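Side-chain contacts in probable dehydrogenase (PDB 3MOI), which probably acts as an NAD(P)-dependent oxidoreductase of the GFO/IDH/MocA family, with a Rossmann-fold nucleotide-binding domain and a mixed-sheet C-terminal domain: residues 154-158 with 159-163; 270-273 with 274-277. One frame throughout, in Å; residues are numbered along the deposited sequence.

Interaction 1: residues 154-158 with 159-163; sequences TDFLY and RPRRP
Two arginines fold back on the turn that precedes them, Arg159 onto Asp155 and Arg161 onto Phe156. NE of Arg159 gives a nearly straight hydrogen bond of 2.8 Å to OD2 of Asp155; OD2 sits in the plane of the guanidinium, and NE approaches it nearly end-on to the CG-OD2 bond. NH2 of Arg159 adds a weak second bond of 3.3 Å to the same OD2. Both NE and NH2 go to OD2, so a single oxygen carries the salt bridge; the planes stand 71° apart, unlike the flat two-oxygen pairing. An extended chain from CG to NE carries the Arg159 guanidinium back across the turn, one face over CA of Phe156.

The carbonyl O of Phe156 takes two bonds, from Arg159 N at 3.2 Å and Arg161 NH2 at 3.0 Å, and the two donors arrive from opposite faces of the carbonyl plane. With its chain bent at chi2 (-84°), Arg161 also sets its guanidinium over one face of the Phe156 ring, CZ 4.0 Å from the ring centroid, a cation-pi contact with the planes tilted by 40°. NH1 of Arg161 is held by a salt bridge to Glu165, while the hydroxyl of Tyr158 bonds to Asp205. Tyr158 N closes the short 3-10 turn by bonding to Asp155 O.

Both positive groups are thus met within this largely buried loop after strand 145-153: Asp155 probably offsets the charge of Arg159, whereas that of Arg161 is probably spread over a carbonyl, an aromatic face and Glu165.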
ATOM      1  N   THR A 154      -7.046   2.213  10.774  1.00 32.80           N
ATOM      2  CA  THR A 154      -8.106   1.721  11.694  1.00 31.86           C
ATOM      3  C   THR A 154      -8.051   2.496  12.984  1.00 33.24           C
ATOM      4  O   THR A 154      -7.134   3.326  13.141  1.00 32.81           O
ATOM      5  CB  THR A 154      -7.748   0.315  11.967  1.00 31.78           C
ATOM      6  OG1 THR A 154      -8.443  -0.509  11.045  1.00 32.01           O
ATOM      7  CG2 THR A 154      -7.955  -0.090  13.311  1.00 27.57           C
ATOM      8  N   ASP A 155      -9.018   2.258  13.898  1.00 34.08           N
ATOM      9  CA  ASP A 155      -8.983   2.894  15.217  1.00 34.60           C
ATOM     10  C   ASP A 155      -8.788   1.915  16.370  1.00 34.23           C
ATOM     11  O   ASP A 155      -9.095   2.238  17.547  1.00 34.86           O
ATOM     12  CB  ASP A 155     -10.233   3.721  15.444  1.00 35.46           C
ATOM     13  CG  ASP A 155     -11.494   2.863  15.603  1.00 37.63           C
ATOM     14  OD1 ASP A 155     -12.605   3.504  15.706  1.00 35.32           O
ATOM     15  OD2 ASP A 155     -11.351   1.590  15.600  1.00 36.88           O
ATOM     16  N   PHE A 156      -8.199   0.780  16.041  1.00 32.87           N
ATOM     17  CA  PHE A 156      -8.102  -0.373  16.897  1.00 33.61           C
ATOM     18  C   PHE A 156      -7.460  -0.017  18.224  1.00 34.41           C
ATOM     19  O   PHE A 156      -7.960  -0.359  19.301  1.00 34.79           O
ATOM     20  CB  PHE A 156      -7.288  -1.473  16.179  1.00 33.94           C
ATOM     21  CG  PHE A 156      -6.879  -2.614  17.056  1.00 33.26           C
ATOM     22  CD1 PHE A 156      -7.668  -3.767  17.147  1.00 34.52           C
ATOM     23  CD2 PHE A 156      -5.701  -2.574  17.738  1.00 32.53           C
ATOM     24  CE1 PHE A 156      -7.302  -4.837  17.960  1.00 32.89           C
ATOM     25  CE2 PHE A 156      -5.304  -3.656  18.539  1.00 35.65           C
ATOM     26  CZ  PHE A 156      -6.125  -4.782  18.661  1.00 36.42           C
ATOM     27  N   LEU A 157      -6.349   0.673  18.186  1.00 35.26           N
ATOM     28  CA  LEU A 157      -5.659   0.879  19.441  1.00 36.93           C
ATOM     29  C   LEU A 157      -6.523   1.717  20.407  1.00 38.22           C
ATOM     30  O   LEU A 157      -6.321   1.636  21.608  1.00 39.30           O
ATOM     31  CB  LEU A 157      -4.293   1.550  19.236  1.00 37.16           C
ATOM     32  CG  LEU A 157      -3.380   1.420  20.475  1.00 38.57           C
ATOM     33  CD1 LEU A 157      -2.954  -0.003  20.615  1.00 37.94           C
ATOM     34  CD2 LEU A 157      -2.161   2.370  20.433  1.00 38.89           C
ATOM     35  N   TYR A 158      -7.465   2.520  19.907  1.00 38.78           N
ATOM     36  CA  TYR A 158      -8.232   3.372  20.788  1.00 39.85           C
ATOM     37  C   TYR A 158      -9.663   2.878  21.046  1.00 40.79           C
ATOM     38  O   TYR A 158     -10.464   3.623  21.532  1.00 40.99           O
ATOM     39  CB  TYR A 158      -8.192   4.815  20.286  1.00 39.93           C
ATOM     40  CG  TYR A 158      -6.769   5.348  20.359  1.00 40.88           C
ATOM     41  CD1 TYR A 158      -6.272   5.940  21.518  1.00 41.43           C
ATOM     42  CD2 TYR A 158      -5.892   5.176  19.305  1.00 40.69           C
ATOM     43  CE1 TYR A 158      -4.943   6.397  21.595  1.00 40.89           C
ATOM     44  CE2 TYR A 158      -4.585   5.621  19.387  1.00 41.71           C
ATOM     45  CZ  TYR A 158      -4.126   6.228  20.530  1.00 40.84           C
ATOM     46  OH  TYR A 158      -2.830   6.659  20.556  1.00 42.39           O
ATOM     47  N   ARG A 159      -9.960   1.619  20.739  1.00 41.37           N
ATOM     48  CA  ARG A 159     -11.183   1.004  21.205  1.00 41.98           C
ATOM     49  C   ARG A 159     -10.959   0.656  22.675  1.00 43.41           C
ATOM     50  O   ARG A 159      -9.834   0.607  23.136  1.00 43.92           O
ATOM     51  CB  ARG A 159     -11.491  -0.260  20.399  1.00 41.86           C
ATOM     52  CG  ARG A 159     -11.458  -0.023  18.910  1.00 40.56           C
ATOM     53  CD  ARG A 159     -12.028  -1.156  18.117  1.00 40.49           C
ATOM     54  NE  ARG A 159     -11.746  -0.940  16.703  1.00 40.60           N
ATOM     55  CZ  ARG A 159     -11.497  -1.887  15.793  1.00 38.07           C
ATOM     56  NH1 ARG A 159     -11.510  -3.180  16.110  1.00 36.87           N
ATOM     57  NH2 ARG A 159     -11.218  -1.515  14.547  1.00 36.46           N
ATOM     58  N   PRO A 160     -12.029   0.470  23.435  1.00 45.14           N
ATOM     59  CA  PRO A 160     -11.888   0.216  24.862  1.00 46.14           C
ATOM     60  C   PRO A 160     -11.223  -1.120  25.210  1.00 46.51           C
ATOM     61  O   PRO A 160     -11.704  -2.147  24.791  1.00 45.83           O
ATOM     62  CB  PRO A 160     -13.343   0.229  25.353  1.00 46.35           C
ATOM     63  CG  PRO A 160     -14.030   1.149  24.432  1.00 46.56           C
ATOM     64  CD  PRO A 160     -13.388   0.925  23.094  1.00 46.00           C
ATOM     65  N   ARG A 161     -10.166  -1.082  26.026  1.00 47.48           N
ATOM     66  CA  ARG A 161      -9.336  -2.247  26.296  1.00 48.13           C
ATOM     67  C   ARG A 161      -9.043  -2.470  27.762  1.00 48.92           C
ATOM     68  O   ARG A 161      -8.944  -1.530  28.551  1.00 48.81           O
ATOM     69  CB  ARG A 161      -7.990  -2.080  25.608  1.00 48.38           C
ATOM     70  CG  ARG A 161      -8.049  -1.834  24.128  1.00 48.04           C
ATOM     71  CD  ARG A 161      -8.160  -3.115  23.317  1.00 46.77           C
ATOM     72  NE  ARG A 161      -8.348  -2.772  21.909  1.00 44.78           N
ATOM     73  CZ  ARG A 161      -8.956  -3.535  21.001  1.00 43.67           C
ATOM     74  NH1 ARG A 161      -9.475  -4.732  21.302  1.00 39.61           N
ATOM     75  NH2 ARG A 161      -9.062  -3.077  19.759  1.00 45.11           N
ATOM     76  N   ARG A 162      -8.850  -3.732  28.105  1.00 49.97           N
ATOM     77  CA  ARG A 162      -8.348  -4.092  29.403  1.00 51.50           C
ATOM     78  C   ARG A 162      -6.838  -3.852  29.363  1.00 52.03           C
ATOM     79  O   ARG A 162      -6.228  -3.912  28.294  1.00 51.84           O
ATOM     80  CB  ARG A 162      -8.700  -5.557  29.708  1.00 52.17           C
ATOM     81  CG  ARG A 162     -10.216  -5.795  29.878  1.00 53.82           C
ATOM     82  CD  ARG A 162     -10.532  -7.220  30.355  1.00 57.76           C
ATOM     83  NE  ARG A 162     -11.967  -7.461  30.661  1.00 60.42           N
ATOM     84  CZ  ARG A 162     -12.905  -7.882  29.795  1.00 59.84           C
ATOM     85  NH1 ARG A 162     -12.629  -8.112  28.505  1.00 60.73           N
ATOM     86  NH2 ARG A 162     -14.139  -8.080  30.230  1.00 59.13           N
ATOM     87  N   PRO A 163      -6.226  -3.572  30.516  1.00 52.68           N
ATOM     88  CA  PRO A 163      -4.819  -3.181  30.494  1.00 52.93           C
ATOM     89  C   PRO A 163      -3.859  -4.274  30.044  1.00 52.69           C
ATOM     90  O   PRO A 163      -2.841  -3.967  29.441  1.00 53.78           O
ATOM     91  CB  PRO A 163      -4.549  -2.734  31.932  1.00 53.35           C
ATOM     92  CG  PRO A 163      -5.497  -3.578  32.756  1.00 53.83           C
ATOM     93  CD  PRO A 163      -6.726  -3.778  31.884  1.00 53.18           C
TER

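Interaction 2: residues 270-273 with 274-277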
ATOM      1  N   GLU A 270     -11.533   2.408  32.069  1.00 55.80           N
ATOM      2  CA  GLU A 270     -11.696   1.916  30.690  1.00 55.16           C
ATOM      3  C   GLU A 270     -12.064   0.407  30.543  1.00 54.43           C
ATOM      4  O   GLU A 270     -12.838   0.018  29.668  1.00 52.96           O
ATOM      5  CB  GLU A 270     -10.401   2.219  29.936  1.00 54.80           C
ATOM      6  CG  GLU A 270     -10.447   1.959  28.477  1.00 54.32           C
ATOM      7  CD  GLU A 270      -9.066   1.842  27.887  1.00 54.07           C
ATOM      8  OE1 GLU A 270      -8.263   2.779  28.058  1.00 50.01           O
ATOM      9  OE2 GLU A 270      -8.779   0.799  27.250  1.00 54.64           O
ATOM     10  N   ALA A 271     -11.492  -0.431  31.398  1.00 54.62           N
ATOM     11  CA  ALA A 271     -11.809  -1.854  31.411  1.00 55.00           C
ATOM     12  C   ALA A 271     -13.346  -2.055  31.524  1.00 55.87           C
ATOM     13  O   ALA A 271     -13.916  -2.899  30.827  1.00 56.06           O
ATOM     14  CB  ALA A 271     -11.048  -2.555  32.569  1.00 54.49           C
ATOM     15  N   GLU A 272     -14.001  -1.250  32.377  1.00 56.34           N
ATOM     16  CA  GLU A 272     -15.470  -1.263  32.537  1.00 56.73           C
ATOM     17  C   GLU A 272     -16.205  -0.865  31.267  1.00 56.40           C
ATOM     18  O   GLU A 272     -17.229  -1.464  30.930  1.00 55.86           O
ATOM     19  CB  GLU A 272     -15.944  -0.298  33.672  1.00 57.27           C
ATOM     20  CG  GLU A 272     -16.508  -0.971  34.944  1.00 57.65           C
ATOM     21  CD  GLU A 272     -17.825  -1.802  34.748  1.00 58.81           C
ATOM     22  OE1 GLU A 272     -18.933  -1.199  34.743  1.00 56.80           O
ATOM     23  OE2 GLU A 272     -17.746  -3.060  34.642  1.00 58.86           O
ATOM     24  N   LEU A 273     -15.726   0.174  30.590  1.00 56.16           N
ATOM     25  CA  LEU A 273     -16.374   0.561  29.358  1.00 56.56           C
ATOM     26  C   LEU A 273     -16.302  -0.637  28.409  1.00 57.35           C
ATOM     27  O   LEU A 273     -17.276  -0.936  27.698  1.00 57.55           O
ATOM     28  CB  LEU A 273     -15.714   1.772  28.731  1.00 56.28           C
ATOM     29  CG  LEU A 273     -16.646   2.713  27.960  1.00 56.59           C
ATOM     30  CD1 LEU A 273     -15.829   3.431  26.893  1.00 56.32           C
ATOM     31  CD2 LEU A 273     -17.880   2.034  27.331  1.00 55.90           C
ATOM     32  N   ARG A 274     -15.156  -1.330  28.444  1.00 57.66           N
ATOM     33  CA  ARG A 274     -14.899  -2.455  27.576  1.00 58.41           C
ATOM     34  C   ARG A 274     -15.965  -3.549  27.791  1.00 59.18           C
ATOM     35  O   ARG A 274     -16.741  -3.890  26.882  1.00 58.35           O
ATOM     36  CB  ARG A 274     -13.444  -2.969  27.807  1.00 58.57           C
ATOM     37  CG  ARG A 274     -12.891  -4.052  26.834  1.00 58.42           C
ATOM     38  CD  ARG A 274     -13.749  -4.154  25.577  1.00 58.94           C
ATOM     39  NE  ARG A 274     -13.172  -4.728  24.352  1.00 60.97           N
ATOM     40  CZ  ARG A 274     -12.435  -5.823  24.239  1.00 58.20           C
ATOM     41  NH1 ARG A 274     -12.070  -6.552  25.286  1.00 59.19           N
ATOM     42  NH2 ARG A 274     -12.082  -6.185  23.038  1.00 56.08           N
ATOM     43  N   ARG A 275     -16.043  -4.064  29.007  1.00 60.27           N
ATOM     44  CA  ARG A 275     -16.961  -5.160  29.254  1.00 61.41           C
ATOM     45  C   ARG A 275     -18.437  -4.770  29.259  1.00 61.61           C
ATOM     46  O   ARG A 275     -19.269  -5.631  29.032  1.00 61.18           O
ATOM     47  CB  ARG A 275     -16.594  -5.932  30.521  1.00 61.67           C
ATOM     48  CG  ARG A 275     -17.007  -5.303  31.786  1.00 62.72           C
ATOM     49  CD  ARG A 275     -17.720  -6.287  32.715  1.00 64.49           C
ATOM     50  NE  ARG A 275     -18.539  -5.500  33.626  1.00 66.63           N
ATOM     51  CZ  ARG A 275     -19.841  -5.263  33.479  1.00 69.07           C
ATOM     52  NH1 ARG A 275     -20.455  -4.489  34.367  1.00 71.39           N
ATOM     53  NH2 ARG A 275     -20.541  -5.801  32.479  1.00 68.79           N
ATOM     54  N   SER A 276     -18.756  -3.494  29.480  1.00 62.34           N
ATOM     55  CA  SER A 276     -20.166  -3.040  29.464  1.00 63.40           C
ATOM     56  C   SER A 276     -20.661  -2.694  28.054  1.00 64.06           C
ATOM     57  O   SER A 276     -21.871  -2.678  27.813  1.00 64.08           O
ATOM     58  CB  SER A 276     -20.432  -1.864  30.453  1.00 63.30           C
ATOM     59  OG  SER A 276     -19.944  -0.616  29.968  1.00 62.98           O
ATOM     60  N   ARG A 277     -19.745  -2.396  27.132  1.00 65.08           N
ATOM     61  CA  ARG A 277     -20.147  -2.067  25.762  1.00 65.78           C
ATOM     62  C   ARG A 277     -20.130  -3.296  24.860  1.00 65.93           C
ATOM     63  O   ARG A 277     -21.031  -3.499  24.040  1.00 65.99           O
ATOM     64  CB  ARG A 277     -19.272  -0.986  25.146  1.00 65.61           C
ATOM     65  CG  ARG A 277     -20.044  -0.266  24.052  1.00 67.69           C
ATOM     66  CD  ARG A 277     -19.191   0.295  22.948  1.00 69.10           C
ATOM     67  NE  ARG A 277     -19.186   1.762  22.890  1.00 70.32           N
ATOM     68  CZ  ARG A 277     -18.600   2.458  21.904  1.00 70.63           C
ATOM     69  NH1 ARG A 277     -17.992   1.802  20.909  1.00 69.63           N
ATOM     70  NH2 ARG A 277     -18.610   3.807  21.908  1.00 69.95           N
TER
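Ser276 places OG between its backbone N and carbonyl carbon (chi1 76°), which turns the hydroxyl back along the helix to donate to the carbonyl O of Glu272, 3.0 Å from OG. Arg275 starts with a similar first torsion (79°) and then bends at chi2, running alongside Glu272, whose own chain bends at chi2; the two side chains point the same way. Their ends meet in a salt bridge, Arg275 NE to Glu272 OE2 at 2.8 Å. The hydrogen bond within it is weak, with an N-H...O angle of only 123°, and NH1 of Arg275 also lies 3.1 Å from that OE2.

Glu272 O is gripped twice by one residue, because Ser276 N donates to it as well, at 2.9 Å, from the face opposite to the hydroxyl. Main-chain bonds with the same i to i+4 separation join Arg274 N to Glu270 O, Arg275 N to Ala271 O and Arg277 N to Leu273 O. Beside the last of these, CD2 of Leu273 packs 4.0 Å from CB of Arg277 as the two side chains run together; the Leu273 side chain also touches Pro160 of the loop after strand 145-153. The carboxylate of Glu270 turns out of the helix to a salt bridge with Arg208.

An i to i+3 ion pair on the exposed side, together with a serine hydroxyl bonded to the carbonyl four residues earlier, is a familiar pattern of a surface alpha-helix, here helix 270-278.

In the fold
Interaction 1 is a largely buried loop contact that follows strand 145-153 of the mixed sheet, whereas interaction 2 lies at the surface within a single helix, 270-278; their centres are about 11 Å apart. In the loop, side chains do most of the work, with a carboxylate, a carbonyl and an aromatic face taking up arginine groups. In the helix, regular main-chain bonding dominates and its Glu272-Arg275 ion pair is less well directed than the nearly straight Asp155-Arg159 one. The two meet directly: Glu270 OE2 probably accepts a hydrogen bond from Arg161 N, and Pro160 and Arg162 pack on the helix. Arg161 and Arg274 bring like charges close; Glu165 probably offsets this, through a salt bridge to Arg161 and a long, weak pairing with Arg274.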